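Local coordinates for protein putative isohexenylglutaconyl-CoA hydratase (Pseudomonas aeruginosa, PDB 4ZU2) that probably hydrates isohexenylglutaconyl-CoA in the breakdown of acyclic terpenes such as citronellate, as a member of the crotonase (enoyl-CoA hydratase/isomerase) family, at residues A[7-11]-A[34-39]; A[46-50]-A[101-105]. All coordinates share one frame; numbering follows the deposited sequence.

Contact 1: A[7-11]-A[34-39]; sequences ETLLL and AMVGEL
E38 reaches from its helix to T8 and meets it twice with one oxygen. OE1 of E38 accepts from the backbone N of T8. This bond is modelled very short, so its exact geometry is doubtful. The same OE1 accepts from T8 OG1 at 2.9 Å, and the hydroxyl comes from above the carboxylate plane. Chi1 of T8 (65°) sets OG1 between the backbone N and the carbonyl carbon, on the side facing the helix. There OG1 also rests against M35 CB, 3.3 Å away. E7 lies alongside E38, running in the opposite direction. Their carboxylates are stacked with planes 17° apart, and E7 OE2 stays 4.2 Å from E38 OE1. These like charges probably repel somewhat; the two T8 donors would ease the charge on E38. Beside the polar pair, L9 CD1 packs on L39 CD2 at 3.7 Å, the two side chains crossing at about a right angle. L22 of strand 17-22 touches both leucines. T8 is also tied by backbone bonding to N23. The arrangement is a helix packed across one face of the sheet at its edge strand 9-14, which forms the N-terminal hairpin with strand 17-22 in the crotonase fold.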
loop_
_atom_site.group_PDB
_atom_site.type_symbol
_atom_site.label_atom_id
_atom_site.label_comp_id
_atom_site.label_asym_id
_atom_site.label_seq_id
_atom_site.Cartn_x
_atom_site.Cartn_y
_atom_site.Cartn_z
ATOM N N GLU A 7 -36.008 -13.837 -1.469
ATOM C CA GLU A 7 -34.893 -13.107 -2.005
ATOM C C GLU A 7 -34.002 -14.061 -2.906
ATOM O O GLU A 7 -34.414 -15.153 -3.329
ATOM C CB GLU A 7 -34.076 -12.498 -0.808
ATOM C CG GLU A 7 -34.548 -11.135 -0.147
ATOM C CD GLU A 7 -33.405 -10.310 0.557
ATOM O OE1 GLU A 7 -33.487 -9.081 0.757
ATOM O OE2 GLU A 7 -32.397 -10.874 0.937
ATOM N N THR A 8 -32.787 -13.609 -3.212
ATOM C CA THR A 8 -31.661 -14.435 -3.645
ATOM C C THR A 8 -30.673 -14.497 -2.485
ATOM O O THR A 8 -29.508 -14.878 -2.655
ATOM C CB THR A 8 -30.866 -13.765 -4.781
ATOM O OG1 THR A 8 -30.265 -12.545 -4.265
ATOM C CG2 THR A 8 -31.769 -13.461 -5.988
ATOM N N LEU A 9 -31.132 -14.080 -1.309
ATOM C CA LEU A 9 -30.314 -14.092 -0.121
ATOM C C LEU A 9 -31.079 -14.778 0.971
ATOM O O LEU A 9 -32.316 -14.815 0.970
ATOM C CB LEU A 9 -29.996 -12.671 0.342
ATOM C CG LEU A 9 -29.285 -11.779 -0.665
ATOM C CD1 LEU A 9 -29.177 -10.349 -0.173
ATOM C CD2 LEU A 9 -27.918 -12.368 -0.978
ATOM N N LEU A 10 -30.325 -15.310 1.907
ATOM C CA LEU A 10 -30.872 -15.729 3.176
ATOM C C LEU A 10 -30.272 -14.876 4.307
ATOM O O LEU A 10 -29.037 -14.845 4.544
ATOM C CB LEU A 10 -30.588 -17.214 3.390
ATOM C CG LEU A 10 -31.243 -18.166 2.370
ATOM C CD1 LEU A 10 -30.685 -19.552 2.503
ATOM C CD2 LEU A 10 -32.764 -18.207 2.507
ATOM N N LEU A 11 -31.166 -14.187 5.003
ATOM C CA LEU A 11 -30.797 -13.306 6.098
ATOM C C LEU A 11 -30.891 -14.016 7.465
ATOM O O LEU A 11 -31.891 -14.691 7.753
ATOM C CB LEU A 11 -31.707 -12.085 6.051
ATOM C CG LEU A 11 -31.863 -11.464 4.653
ATOM C CD1 LEU A 11 -32.658 -10.160 4.669
ATOM C CD2 LEU A 11 -30.484 -11.202 4.083
ATOM N N ALA A 34 -30.947 -8.957 -9.800
ATOM C CA ALA A 34 -31.737 -9.125 -8.560
ATOM C C ALA A 34 -30.895 -9.182 -7.246
ATOM O O ALA A 34 -31.203 -8.488 -6.270
ATOM C CB ALA A 34 -32.618 -10.343 -8.682
ATOM N N MET A 35 -29.819 -9.967 -7.234
ATOM C CA MET A 35 -28.995 -10.087 -6.033
ATOM C C MET A 35 -28.314 -8.752 -5.649
ATOM O O MET A 35 -28.337 -8.367 -4.510
ATOM C CB MET A 35 -27.955 -11.189 -6.214
ATOM C CG MET A 35 -27.044 -11.355 -5.016
ATOM S SD MET A 35 -25.970 -12.744 -5.297
ATOM C CE MET A 35 -24.331 -12.345 -4.868
ATOM N N VAL A 36 -27.732 -8.047 -6.609
ATOM C CA VAL A 36 -27.187 -6.698 -6.359
ATOM C C VAL A 36 -28.269 -5.775 -5.784
ATOM O O VAL A 36 -28.030 -5.020 -4.846
ATOM C CB VAL A 36 -26.629 -6.051 -7.674
ATOM C CG1 VAL A 36 -26.140 -4.598 -7.429
ATOM C CG2 VAL A 36 -25.495 -6.882 -8.258
ATOM N N GLY A 37 -29.461 -5.813 -6.364
ATOM C CA GLY A 37 -30.553 -5.018 -5.831
ATOM C C GLY A 37 -30.835 -5.376 -4.374
ATOM O O GLY A 37 -30.984 -4.512 -3.536
ATOM N N GLU A 38 -30.888 -6.667 -4.070
ATOM C CA GLU A 38 -31.266 -7.075 -2.738
ATOM C C GLU A 38 -30.169 -6.724 -1.738
ATOM O O GLU A 38 -30.465 -6.392 -0.599
ATOM C CB GLU A 38 -31.663 -8.578 -2.682
ATOM C CG GLU A 38 -32.980 -8.854 -3.464
ATOM C CD GLU A 38 -33.403 -10.333 -3.485
ATOM O OE1 GLU A 38 -32.548 -11.199 -3.208
ATOM O OE2 GLU A 38 -34.585 -10.624 -3.800
ATOM N N LEU A 39 -28.914 -6.819 -2.161
ATOM C CA LEU A 39 -27.812 -6.587 -1.248
ATOM C C LEU A 39 -27.784 -5.127 -0.870
ATOM O O LEU A 39 -27.470 -4.778 0.266
ATOM C CB LEU A 39 -26.501 -6.926 -1.892
ATOM C CG LEU A 39 -26.187 -8.395 -1.954
ATOM C CD1 LEU A 39 -25.105 -8.621 -3.034
ATOM C CD2 LEU A 39 -25.746 -8.953 -0.637
#

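Contact 2: A[46-50]-A[101-105]; sequences VRDDR and APQLL
P102 sets its CB over one face of the R50 guanidinium. P102 CB is 3.4 Å from R50 NH2, and the two side chains cross at about a right angle. The guanidinium is held in place by the carbonyl of R47. NH1 and NH2 of R50 both donate to R47 O, at 2.9 Å and 3.0 Å, and the oxygen lies close to the guanidinium plane. The bend of the arginine chain at chi2 (-66°) turns its end back toward this carbonyl. P102 CG also approaches R47 O, at 3.2 Å, while P102 CD packs on R47 CG. Q103 makes the hydrogen bond between the segments. Its NE2 donates to V46 O at 2.9 Å, with a bent N-H to oxygen angle of 142°. The acceptor lies in the amide plane of Q103, but the donor sits well above the carbonyl plane of V46. The backbone N of D49 reaches V46 O from the other face, so this carbonyl has two donors. Q103 NE2 also bonds to V52 O, so the one amide nitrogen ties two backbone carbonyls. V46 CG2 lies 3.4 Å from Q103 NE2. The Q103 amide and the R50 guanidinium are steeply inclined, 76° apart. Within 46-50, R47 NE also forms a salt bridge with D48 OD1. The contact sits at the surface, where the chain between helix 33-47 and strand 54-59 meets the loop entering strand 104-109. These two strands are parallel neighbours in the sheet. Helix 209-221 lies against the contact: A213 touches both R50 and P102, and K216 NZ bonds to the carbonyls of A101 and Q103.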
loop_
_atom_site.group_PDB
_atom_site.type_symbol
_atom_site.label_atom_id
_atom_site.label_comp_id
_atom_site.label_asym_id
_atom_site.label_seq_id
_atom_site.Cartn_x
_atom_site.Cartn_y
_atom_site.Cartn_z
ATOM N N VAL A 46 -29.979 -1.386 7.230
ATOM C CA VAL A 46 -29.250 -1.387 8.498
ATOM C C VAL A 46 -28.203 -0.245 8.638
ATOM O O VAL A 46 -27.636 -0.015 9.715
ATOM C CB VAL A 46 -28.545 -2.744 8.709
ATOM C CG1 VAL A 46 -29.494 -3.945 8.406
ATOM C CG2 VAL A 46 -27.262 -2.842 7.888
ATOM N N ARG A 47 -27.895 0.421 7.537
ATOM C CA ARG A 47 -26.896 1.501 7.541
ATOM C C ARG A 47 -26.971 2.371 8.807
ATOM O O ARG A 47 -25.978 2.526 9.495
ATOM C CB ARG A 47 -27.039 2.397 6.315
ATOM C CG ARG A 47 -25.850 3.347 6.129
ATOM C CD ARG A 47 -26.134 4.449 5.103
ATOM N NE ARG A 47 -27.422 5.068 5.403
ATOM C CZ ARG A 47 -28.082 5.901 4.599
ATOM N NH1 ARG A 47 -27.564 6.245 3.425
ATOM N NH2 ARG A 47 -29.272 6.391 4.971
ATOM N N ASP A 48 -28.146 2.913 9.121
ATOM C CA ASP A 48 -28.316 3.808 10.282
ATOM C C ASP A 48 -28.690 3.076 11.565
ATOM O O ASP A 48 -28.949 3.710 12.571
ATOM C CB ASP A 48 -29.365 4.903 10.024
ATOM C CG ASP A 48 -28.987 5.830 8.888
ATOM O OD1 ASP A 48 -27.835 5.769 8.401
ATOM O OD2 ASP A 48 -29.855 6.642 8.495
ATOM N N ASP A 49 -28.692 1.750 11.538
ATOM C CA ASP A 49 -29.067 0.982 12.713
ATOM C C ASP A 49 -27.885 0.434 13.489
ATOM O O ASP A 49 -27.258 -0.552 13.067
ATOM C CB ASP A 49 -29.955 -0.186 12.312
ATOM C CG ASP A 49 -30.593 -0.836 13.499
ATOM O OD1 ASP A 49 -29.943 -1.682 14.143
ATOM O OD2 ASP A 49 -31.726 -0.458 13.812
ATOM N N ARG A 50 -27.624 1.027 14.656
ATOM C CA ARG A 50 -26.435 0.698 15.454
ATOM C C ARG A 50 -26.643 -0.525 16.336
ATOM O O ARG A 50 -25.709 -0.984 16.997
ATOM C CB ARG A 50 -26.013 1.882 16.328
ATOM C CG ARG A 50 -25.502 3.106 15.560
ATOM C CD ARG A 50 -24.181 2.879 14.798
ATOM N NE ARG A 50 -24.140 3.743 13.620
ATOM C CZ ARG A 50 -24.541 3.391 12.405
ATOM N NH1 ARG A 50 -24.984 2.156 12.159
ATOM N NH2 ARG A 50 -24.494 4.287 11.426
ATOM N N ALA A 101 -20.080 0.770 4.620
ATOM C CA ALA A 101 -21.018 0.374 5.677
ATOM C C ALA A 101 -20.499 0.673 7.102
ATOM O O ALA A 101 -19.373 0.309 7.418
ATOM C CB ALA A 101 -21.351 -1.134 5.571
ATOM N N PRO A 102 -21.338 1.301 7.965
ATOM C CA PRO A 102 -20.993 1.619 9.367
ATOM C C PRO A 102 -20.621 0.401 10.231
ATOM O O PRO A 102 -19.792 0.503 11.158
ATOM C CB PRO A 102 -22.271 2.285 9.890
ATOM C CG PRO A 102 -22.882 2.920 8.634
ATOM C CD PRO A 102 -22.616 1.944 7.563
ATOM N N GLN A 103 -21.224 -0.728 9.885
ATOM C CA GLN A 103 -20.916 -2.045 10.442
ATOM C C GLN A 103 -19.545 -2.560 10.071
ATOM O O GLN A 103 -19.019 -2.229 8.995
ATOM C CB GLN A 103 -21.898 -3.089 9.840
ATOM C CG GLN A 103 -23.349 -2.985 10.277
ATOM C CD GLN A 103 -24.134 -1.938 9.539
ATOM O OE1 GLN A 103 -23.813 -1.574 8.401
ATOM N NE2 GLN A 103 -25.190 -1.442 10.190
ATOM N N LEU A 104 -19.016 -3.442 10.924
ATOM C CA LEU A 104 -17.943 -4.360 10.531
ATOM C C LEU A 104 -18.512 -5.397 9.509
ATOM O O LEU A 104 -19.547 -6.009 9.745
ATOM C CB LEU A 104 -17.384 -5.091 11.752
ATOM C CG LEU A 104 -16.079 -5.861 11.558
ATOM C CD1 LEU A 104 -14.867 -4.952 11.612
ATOM C CD2 LEU A 104 -15.919 -7.006 12.598
ATOM N N LEU A 105 -17.832 -5.556 8.375
ATOM C CA LEU A 105 -18.257 -6.446 7.317
ATOM C C LEU A 105 -17.220 -7.538 7.269
ATOM O O LEU A 105 -16.050 -7.273 6.978
ATOM C CB LEU A 105 -18.316 -5.726 5.982
ATOM C CG LEU A 105 -18.599 -6.616 4.755
ATOM C CD1 LEU A 105 -19.940 -7.386 4.845
ATOM C CD2 LEU A 105 -18.595 -5.807 3.478
#

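How the contacts relate
Both contacts use helix 33-47. Contact 1 takes its early turns and contact 2 its last residues and the turn that follows. Their centres are about 17 Å apart, and their nearest atoms are about 8 Å apart without touching. They come in series along the chain: contact 1 closes before contact 2 opens. Both reach the same mixed sheet of six strands. Contact 1 joins the helix to outermost strand 9-14, and contact 2 joins the end of the helix to the loop that leads into strand 104-109, three places further across. The helix is thus tied at two points along its length, to the edge strand and to the loop that enters an inner strand, within the crotonase fold.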